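Local coordinates for cerato-platanin-like protein (Moniliophthora perniciosa, PDB 3SUM), which is a probably secreted fungal cerato-platanin with a double-psi beta-barrel fold, whose precise biochemical function is not established, at residues L66-N71 / A103-D108; G122-Q127 / K131-P136. One frame throughout, in Å; residues are numbered along the deposited sequence. Where two conformers were deposited one is given.

Contact 1: residues L66-N71 / A103-D108; sequences LRYKGN and APEGYD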
ATOM      1  N   LEU A  66      -2.513  -8.308  -0.353  1.00 11.05           N
ATOM      2  CA  LEU A  66      -3.952  -8.178  -0.216  1.00 12.31           C
ATOM      3  C   LEU A  66      -4.564  -9.104  -1.271  1.00 12.84           C
ATOM      4  O   LEU A  66      -4.004  -9.225  -2.383  1.00 14.85           O
ATOM      5  CB  LEU A  66      -4.412  -6.749  -0.556  1.00 11.01           C
ATOM      6  CG  LEU A  66      -3.717  -5.572   0.134  1.00 12.79           C
ATOM      7  CD1 LEU A  66      -4.356  -4.236  -0.204  1.00  7.53           C
ATOM      8  CD2 LEU A  66      -3.713  -5.880   1.691  1.00 11.21           C
ATOM      9  N   ARG A  67      -5.672  -9.754  -0.937  1.00 13.09           N
ATOM     10  CA  ARG A  67      -6.392 -10.537  -1.972  1.00 13.49           C
ATOM     11  C   ARG A  67      -7.830 -10.059  -2.069  1.00 14.56           C
ATOM     12  O   ARG A  67      -8.490  -9.780  -1.046  1.00 13.70           O
ATOM     13  CB  ARG A  67      -6.449 -12.045  -1.624  1.00 14.52           C
ATOM     14  CG  ARG A  67      -5.110 -12.798  -1.662  1.00 14.04           C
ATOM     15  CD  ARG A  67      -5.398 -14.334  -1.382  1.00 13.92           C
ATOM     16  NE  ARG A  67      -4.280 -15.237  -1.708  1.00 16.63           N
ATOM     17  CZ  ARG A  67      -3.972 -15.686  -2.937  1.00 16.50           C
ATOM     18  NH1 ARG A  67      -4.659 -15.295  -4.007  1.00 15.21           N
ATOM     19  NH2 ARG A  67      -2.968 -16.548  -3.110  1.00 18.53           N
ATOM     20  N   TYR A  68      -8.301  -9.925  -3.297  1.00 12.42           N
ATOM     21  CA  TYR A  68      -9.711  -9.746  -3.571  1.00 13.30           C
ATOM     22  C   TYR A  68     -10.059 -10.742  -4.658  1.00 13.33           C
ATOM     23  O   TYR A  68      -9.439 -10.718  -5.750  1.00 12.98           O
ATOM     24  CB  TYR A  68      -9.959  -8.335  -4.090  1.00 13.75           C
ATOM     25  CG  TYR A  68     -11.403  -8.089  -4.389  1.00 13.76           C
ATOM     26  CD1 TYR A  68     -12.274  -7.654  -3.363  1.00 13.54           C
ATOM     27  CD2 TYR A  68     -11.878  -8.182  -5.710  1.00 16.28           C
ATOM     28  CE1 TYR A  68     -13.603  -7.387  -3.633  1.00 13.86           C
ATOM     29  CE2 TYR A  68     -13.196  -7.903  -6.006  1.00 15.81           C
ATOM     30  CZ  TYR A  68     -14.053  -7.471  -4.986  1.00 15.49           C
ATOM     31  OH  TYR A  68     -15.397  -7.211  -5.282  1.00 16.44           O
ATOM     32  N   LYS A  69     -11.041 -11.604  -4.368  1.00 14.18           N
ATOM     33  CA  LYS A  69     -11.431 -12.649  -5.290  1.00 13.06           C
ATOM     34  C   LYS A  69     -10.156 -13.328  -5.801  1.00 14.64           C
ATOM     35  O   LYS A  69      -9.395 -13.873  -4.972  1.00 16.19           O
ATOM     36  CB  LYS A  69     -12.413 -12.121  -6.322  1.00 13.67           C
ATOM     37  CG  LYS A  69     -13.760 -11.705  -5.646  1.00 14.53           C
ATOM     38  CD  LYS A  69     -14.732 -11.247  -6.697  1.00 13.60           C
ATOM     39  CE  LYS A  69     -16.101 -10.866  -5.989  1.00 11.13           C
ATOM     40  NZ  LYS A  69     -17.244 -10.522  -6.947  1.00 15.62           N
ATOM     41  N   GLY A  70      -9.927 -13.352  -7.103  1.00 15.86           N
ATOM     42  CA  GLY A  70      -8.751 -14.035  -7.635  1.00 16.19           C
ATOM     43  C   GLY A  70      -7.564 -13.106  -7.908  1.00 15.99           C
ATOM     44  O   GLY A  70      -6.644 -13.489  -8.627  1.00 16.75           O
ATOM     45  N   ASN A  71      -7.602 -11.885  -7.379  1.00 14.03           N
ATOM     46  CA  ASN A  71      -6.533 -10.893  -7.560  1.00 14.11           C
ATOM     47  C   ASN A  71      -5.739 -10.736  -6.274  1.00 14.57           C
ATOM     48  O   ASN A  71      -6.250 -10.971  -5.176  1.00 13.47           O
ATOM     49  CB  ASN A  71      -7.098  -9.541  -7.917  1.00 15.90           C
ATOM     50  CG  ASN A  71      -8.064  -9.607  -9.114  1.00 19.79           C
ATOM     51  OD1 ASN A  71      -7.952 -10.467  -9.975  1.00 22.04           O
ATOM     52  ND2 ASN A  71      -9.020  -8.723  -9.133  1.00 19.55           N
ATOM     53  N   ALA A 103     -15.191  -6.262 -14.247  1.00 18.85           N
ATOM     54  CA  ALA A 103     -16.057  -5.357 -13.501  1.00 18.28           C
ATOM     55  C   ALA A 103     -15.262  -4.701 -12.353  1.00 17.97           C
ATOM     56  O   ALA A 103     -14.724  -5.394 -11.520  1.00 18.26           O
ATOM     57  CB  ALA A 103     -17.294  -6.105 -12.963  1.00 17.16           C
ATOM     58  N   PRO A 104     -15.164  -3.371 -12.344  1.00 18.99           N
ATOM     59  CA  PRO A 104     -14.383  -2.712 -11.308  1.00 17.59           C
ATOM     60  C   PRO A 104     -15.204  -2.612 -10.067  1.00 17.35           C
ATOM     61  O   PRO A 104     -15.568  -1.525  -9.663  1.00 17.49           O
ATOM     62  CB  PRO A 104     -14.101  -1.294 -11.915  1.00 18.21           C
ATOM     63  CG  PRO A 104     -14.363  -1.470 -13.478  1.00 20.49           C
ATOM     64  CD  PRO A 104     -15.550  -2.440 -13.439  1.00 18.97           C
ATOM     65  N   GLU A 105     -15.503  -3.742  -9.451  1.00 15.98           N
ATOM     66  CA  GLU A 105     -16.396  -3.750  -8.292  1.00 17.60           C
ATOM     67  C   GLU A 105     -16.025  -2.794  -7.186  1.00 17.42           C
ATOM     68  O   GLU A 105     -16.865  -2.027  -6.690  1.00 17.14           O
ATOM     69  CB  GLU A 105     -16.446  -5.184  -7.754  1.00 16.81           C
ATOM     70  CG  GLU A 105     -16.939  -6.184  -8.852  1.00 15.78           C
ATOM     71  CD  GLU A 105     -16.935  -7.608  -8.385  1.00 16.09           C
ATOM     72  OE1 GLU A 105     -16.216  -7.925  -7.405  1.00 15.06           O
ATOM     73  OE2 GLU A 105     -17.658  -8.396  -8.974  1.00 16.57           O
ATOM     74  N   GLY A 106     -14.784  -2.879  -6.754  1.00 17.61           N
ATOM     75  CA  GLY A 106     -14.334  -2.114  -5.600  1.00 16.36           C
ATOM     76  C   GLY A 106     -14.227  -0.649  -5.925  1.00 16.32           C
ATOM     77  O   GLY A 106     -14.580   0.208  -5.089  1.00 16.74           O
ATOM     78  N   TYR A 107     -13.738  -0.363  -7.136  1.00 15.73           N
ATOM     79  CA  TYR A 107     -13.515   1.012  -7.515  1.00 15.79           C
ATOM     80  C   TYR A 107     -14.853   1.730  -7.675  1.00 15.52           C
ATOM     81  O   TYR A 107     -14.998   2.846  -7.210  1.00 16.31           O
ATOM     82  CB  TYR A 107     -12.724   1.082  -8.812  1.00 15.56           C
ATOM     83  CG  TYR A 107     -12.628   2.451  -9.395  1.00 17.83           C
ATOM     84  CD1 TYR A 107     -11.898   3.452  -8.753  1.00 18.59           C
ATOM     85  CD2 TYR A 107     -13.230   2.731 -10.629  1.00 16.08           C
ATOM     86  CE1 TYR A 107     -11.814   4.729  -9.320  1.00 19.07           C
ATOM     87  CE2 TYR A 107     -13.168   4.009 -11.193  1.00 18.71           C
ATOM     88  CZ  TYR A 107     -12.436   4.959 -10.549  1.00 20.52           C
ATOM     89  OH  TYR A 107     -12.361   6.173 -11.129  1.00 20.49           O
ATOM     90  N   ASP A 108     -15.795   1.095  -8.377  1.00 14.59           N
ATOM     91  CA  ASP A 108     -17.068   1.747  -8.668  1.00 15.71           C
ATOM     92  C   ASP A 108     -17.849   1.934  -7.378  1.00 15.32           C
ATOM     93  O   ASP A 108     -18.480   2.972  -7.177  1.00 15.76           O
ATOM     94  CB  ASP A 108     -17.876   0.899  -9.574  1.00 15.28           C
ATOM     95  CG  ASP A 108     -17.304   0.853 -10.991  1.00 20.93           C
ATOM     96  OD1 ASP A 108     -16.421   1.651 -11.331  1.00 17.96           O
ATOM     97  OD2 ASP A 108     -17.783  -0.001 -11.733  1.00 21.43           O
TER

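Contact 2: residues G122-Q127 / K131-P136; sequences GSCCQQ and KQCGDP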
ATOM      1  N   GLY A 122       9.416  -7.428   3.141  1.00 13.31           N
ATOM      2  CA  GLY A 122       9.475  -6.158   2.400  1.00 12.86           C
ATOM      3  C   GLY A 122       9.998  -6.306   0.959  1.00 14.00           C
ATOM      4  O   GLY A 122       9.722  -5.461   0.121  1.00 13.35           O
ATOM      5  N   SER A 123      10.734  -7.368   0.653  1.00 12.24           N
ATOM      6  CA  SER A 123      11.203  -7.514  -0.767  1.00 15.22           C
ATOM      7  C   SER A 123      10.023  -7.610  -1.721  1.00 13.54           C
ATOM      8  O   SER A 123      10.081  -7.158  -2.861  1.00 16.40           O
ATOM      9  CB  SER A 123      12.097  -8.774  -0.882  1.00 13.22           C
ATOM     10  OG  SER A 123      11.298  -9.855  -0.451  1.00 18.23           O
ATOM     11  N   CYS A 124       8.874  -8.103  -1.248  1.00 14.02           N
ATOM     12  CA  CYS A 124       7.700  -8.104  -2.088  1.00 15.51           C
ATOM     13  C   CYS A 124       7.254  -6.703  -2.455  1.00 15.00           C
ATOM     14  O   CYS A 124       6.500  -6.507  -3.397  1.00 12.78           O
ATOM     15  CB  CYS A 124       6.526  -8.855  -1.374  1.00 16.01           C
ATOM     16  SG  CYS A 124       6.953 -10.544  -1.024  1.00 20.01           S
ATOM     17  N   CYS A 125       7.631  -5.717  -1.636  1.00 14.20           N
ATOM     18  CA  CYS A 125       7.302  -4.314  -1.928  1.00 14.06           C
ATOM     19  C   CYS A 125       8.596  -3.550  -2.391  1.00 14.93           C
ATOM     20  O   CYS A 125       8.702  -2.350  -2.206  1.00 14.15           O
ATOM     21  CB  CYS A 125       6.730  -3.636  -0.673  1.00 16.10           C
ATOM     22  SG  CYS A 125       5.038  -4.197  -0.340  1.00 12.67           S
ATOM     23  N   GLN A 126       9.538  -4.306  -2.960  1.00 13.42           N
ATOM     24  CA  GLN A 126      10.793  -3.799  -3.585  1.00 12.30           C
ATOM     25  C   GLN A 126      11.747  -3.246  -2.536  1.00 14.08           C
ATOM     26  O   GLN A 126      12.671  -2.493  -2.879  1.00 14.83           O
ATOM     27  CB  GLN A 126      10.482  -2.691  -4.625  1.00 12.91           C
ATOM     28  CG  GLN A 126       9.573  -3.320  -5.687  1.00 19.15           C
ATOM     29  CD  GLN A 126       9.056  -2.377  -6.702  1.00 24.72           C
ATOM     30  OE1 GLN A 126       9.729  -1.423  -7.080  1.00 27.07           O
ATOM     31  NE2 GLN A 126       7.828  -2.677  -7.215  1.00 27.70           N
ATOM     32  N   GLN A 127      11.574  -3.644  -1.285  1.00 11.12           N
ATOM     33  CA  GLN A 127      12.457  -3.131  -0.269  1.00 12.45           C
ATOM     34  C   GLN A 127      13.695  -4.023  -0.221  1.00 16.35           C
ATOM     35  O   GLN A 127      13.625  -5.221  -0.461  1.00 15.82           O
ATOM     36  CB  GLN A 127      11.753  -3.081   1.065  1.00 12.25           C
ATOM     37  CG  GLN A 127      10.561  -2.137   0.980  1.00 11.35           C
ATOM     38  CD  GLN A 127       9.753  -2.183   2.286  1.00 14.73           C
ATOM     39  OE1 GLN A 127      10.153  -2.863   3.231  1.00 14.85           O
ATOM     40  NE2 GLN A 127       8.639  -1.473   2.333  1.00 14.27           N
ATOM     41  N   LYS A 131      16.018 -10.619   1.225  1.00 20.72           N
ATOM     42  CA  LYS A 131      15.302 -11.868   0.843  1.00 22.47           C
ATOM     43  C   LYS A 131      14.619 -11.732  -0.479  1.00 23.45           C
ATOM     44  O   LYS A 131      14.502 -10.622  -1.003  1.00 22.60           O
ATOM     45  CB  LYS A 131      14.247 -12.207   1.855  1.00 23.35           C
ATOM     46  CG  LYS A 131      14.764 -12.098   3.265  1.00 25.90           C
ATOM     47  CD  LYS A 131      13.922 -12.831   4.223  1.00 32.53           C
ATOM     48  CE  LYS A 131      14.598 -12.723   5.612  1.00 37.89           C
ATOM     49  NZ  LYS A 131      13.900 -13.559   6.658  1.00 42.96           N
ATOM     50  N   GLN A 132      14.161 -12.861  -1.034  1.00 22.39           N
ATOM     51  CA  GLN A 132      13.454 -12.824  -2.311  1.00 24.43           C
ATOM     52  C   GLN A 132      11.980 -12.864  -1.925  1.00 23.03           C
ATOM     53  O   GLN A 132      11.601 -13.448  -0.946  1.00 22.65           O
ATOM     54  CB  GLN A 132      13.789 -14.037  -3.218  1.00 24.52           C
ATOM     55  CG  GLN A 132      13.464 -13.774  -4.685  1.00 28.61           C
ATOM     56  CD  GLN A 132      14.044 -14.840  -5.646  1.00 32.72           C
ATOM     57  OE1 GLN A 132      14.712 -15.803  -5.220  1.00 29.66           O
ATOM     58  NE2 GLN A 132      13.809 -14.646  -6.938  1.00 33.22           N
ATOM     59  N   CYS A 133      11.158 -12.202  -2.687  1.00 23.39           N
ATOM     60  CA  CYS A 133       9.729 -12.220  -2.396  1.00 23.41           C
ATOM     61  C   CYS A 133       9.187 -13.628  -2.580  1.00 23.66           C
ATOM     62  O   CYS A 133       8.601 -14.193  -1.668  1.00 23.55           O
ATOM     63  CB  CYS A 133       9.017 -11.233  -3.292  1.00 23.92           C
ATOM     64  SG  CYS A 133       7.220 -11.263  -2.964  1.00 22.99           S
ATOM     65  N   GLY A 134       9.410 -14.209  -3.755  1.00 23.67           N
ATOM     66  CA  GLY A 134       8.929 -15.558  -3.941  1.00 24.82           C
ATOM     67  C   GLY A 134       7.446 -15.486  -4.140  1.00 25.17           C
ATOM     68  O   GLY A 134       6.950 -14.686  -4.940  1.00 26.32           O
ATOM     69  N   ASP A 135       6.744 -16.343  -3.429  1.00 26.56           N
ATOM     70  CA  ASP A 135       5.306 -16.516  -3.645  0.50 27.15           C
ATOM     71  C   ASP A 135       4.606 -16.674  -2.299  1.00 28.05           C
ATOM     72  O   ASP A 135       4.016 -17.735  -2.035  1.00 29.35           O
ATOM     73  CB  ASP A 135       5.016 -17.749  -4.536  0.50 27.31           C
ATOM     74  CG  ASP A 135       3.522 -17.906  -4.847  0.50 26.15           C
ATOM     75  OD1 ASP A 135       2.893 -16.879  -5.202  0.50 23.98           O
ATOM     76  OD2 ASP A 135       2.990 -19.042  -4.744  0.50 27.17           O
ATOM     77  N   PRO A 136       4.649 -15.615  -1.441  1.00 27.49           N
ATOM     78  CA  PRO A 136       4.052 -15.671  -0.101  1.00 27.76           C
ATOM     79  C   PRO A 136       2.529 -15.658  -0.062  1.00 27.62           C
ATOM     80  O   PRO A 136       1.990 -15.916   1.028  1.00 27.59           O
ATOM     81  CB  PRO A 136       4.557 -14.380   0.550  1.00 27.27           C
ATOM     82  CG  PRO A 136       4.597 -13.447  -0.603  1.00 26.51           C
ATOM     83  CD  PRO A 136       5.155 -14.253  -1.736  1.00 26.55           C
ATOM     84  OXT PRO A 136       1.816 -15.369  -1.035  1.00 27.40           O
TER

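Contact 1: residues L66-N71 / A103-D108
Tyr68, the last residue of strand 63-68, and Gly106, in the first turn of helix 105-109, are the closest backbone positions, their CA atoms 9.2 Å apart, and the gap between them is bridged by side chains. Tyr68 and Lys69 reach across from the hairpin side, and both end on the carboxylate of Glu105. The phenol OH of Tyr68 donates a hydrogen bond to Glu105 OE1, which lies at the ring edge, in the ring plane; the 2.4 Å between them is unusually short and its exact length doubtful. Ring and carboxylate planes are nearly perpendicular, 85° apart. Tyr68 holds CG anti to its backbone N (chi1 -180°), which carries the ring onward from the strand end, obliquely, toward helix 105-109.

Strands 63-68 and 71-79 form a tight beta hairpin of the double-psi beta-barrel, joined by a type II' turn from Tyr68 to Asn71 and closed by Asn71 N to Tyr68 O at 2.7 Å. Lys69, at the second position of that turn, lays its extended chain beside the tyrosine, with CG 3.8 Å above one ring face and displaced toward the rim. Its NZ forms a salt bridge to Glu105, 2.8 Å to OE1 on the syn lone pair, with a weak bond to OE2 at 3.0 Å. OE1 therefore takes both a phenol and an ammonium group, and the positive charge of Lys69 would probably stabilise the ionised carboxylate. Phe100 touches the side chains of Lys69 and Glu105, while Leu97 of helix 91-97 packs against Tyr68.

Contact 2: residues G122-Q127 / K131-P136
Gly122 O is gripped by two backbone donors, Cys125 N at 2.7 Å and Gln127 N at 3.0 Å, which come from opposite faces of its carbonyl plane and wind 122-127 into a compact turn beginning with a 3-10 segment. The covalent link to 131-136 is the disulfide between Cys124 SG and Cys133 SG, 2.1 Å long, with a C-S-S-C torsion of 98°, near the relaxed right angle. With chi1 at 179°, Cys133 swings its sulfur away from its own N and toward Cys124, while the two CA atoms stand 4.6 Å apart. Beside the bridge, the ring of Pro136 comes up to the sulfur, its CG 3.8 Å from Cys124 SG; Phe74 of strand 71-79 touches both residues.

Ser123 packs against the backbone of the other segment, CB 3.0 Å from Lys131 O. Its OG lies 3.2 Å from Cys133 N, at an angle too poor for a hydrogen bond, and is hydrogen-bonded instead to Asp121 OD1. Pro136 OXT forms a salt bridge with Lys65 NZ, and Pro136 O accepts a hydrogen bond from Tyr118 OH. Cys125, the residue after Cys124, forms a disulfide with Cys63 at the start of strand 63-68, so adjacent cysteines pin the C-terminal tail and the sheet: a vicinal cysteine pair in two separate disulfides, where the tail after strand 116-120 lies against the cerato-platanin double-psi beta-barrel.

Overall arrangement
From the N terminus the chain builds strand 4-7, helix 24-28 and strand 50-52, then enters contact 1 at strand 63-68. The loop that contact 1 closes carries strands 71-79 and 86-89 and helix 91-97, and the contact ties the hairpin end of strands 63-68 and 71-79 to the start of helix 105-109. Strand 116-120 then pairs with strand 63-68 and leads into contact 2, which closes a much shorter loop, with three residues between its segments, near the C terminus. The two contacts follow in series without nesting or crossing, their centres about 22 Å apart. Strand 63-68 relates them: its end enters contact 1, while Cys63 is disulfide-bonded to Cys125 of contact 2.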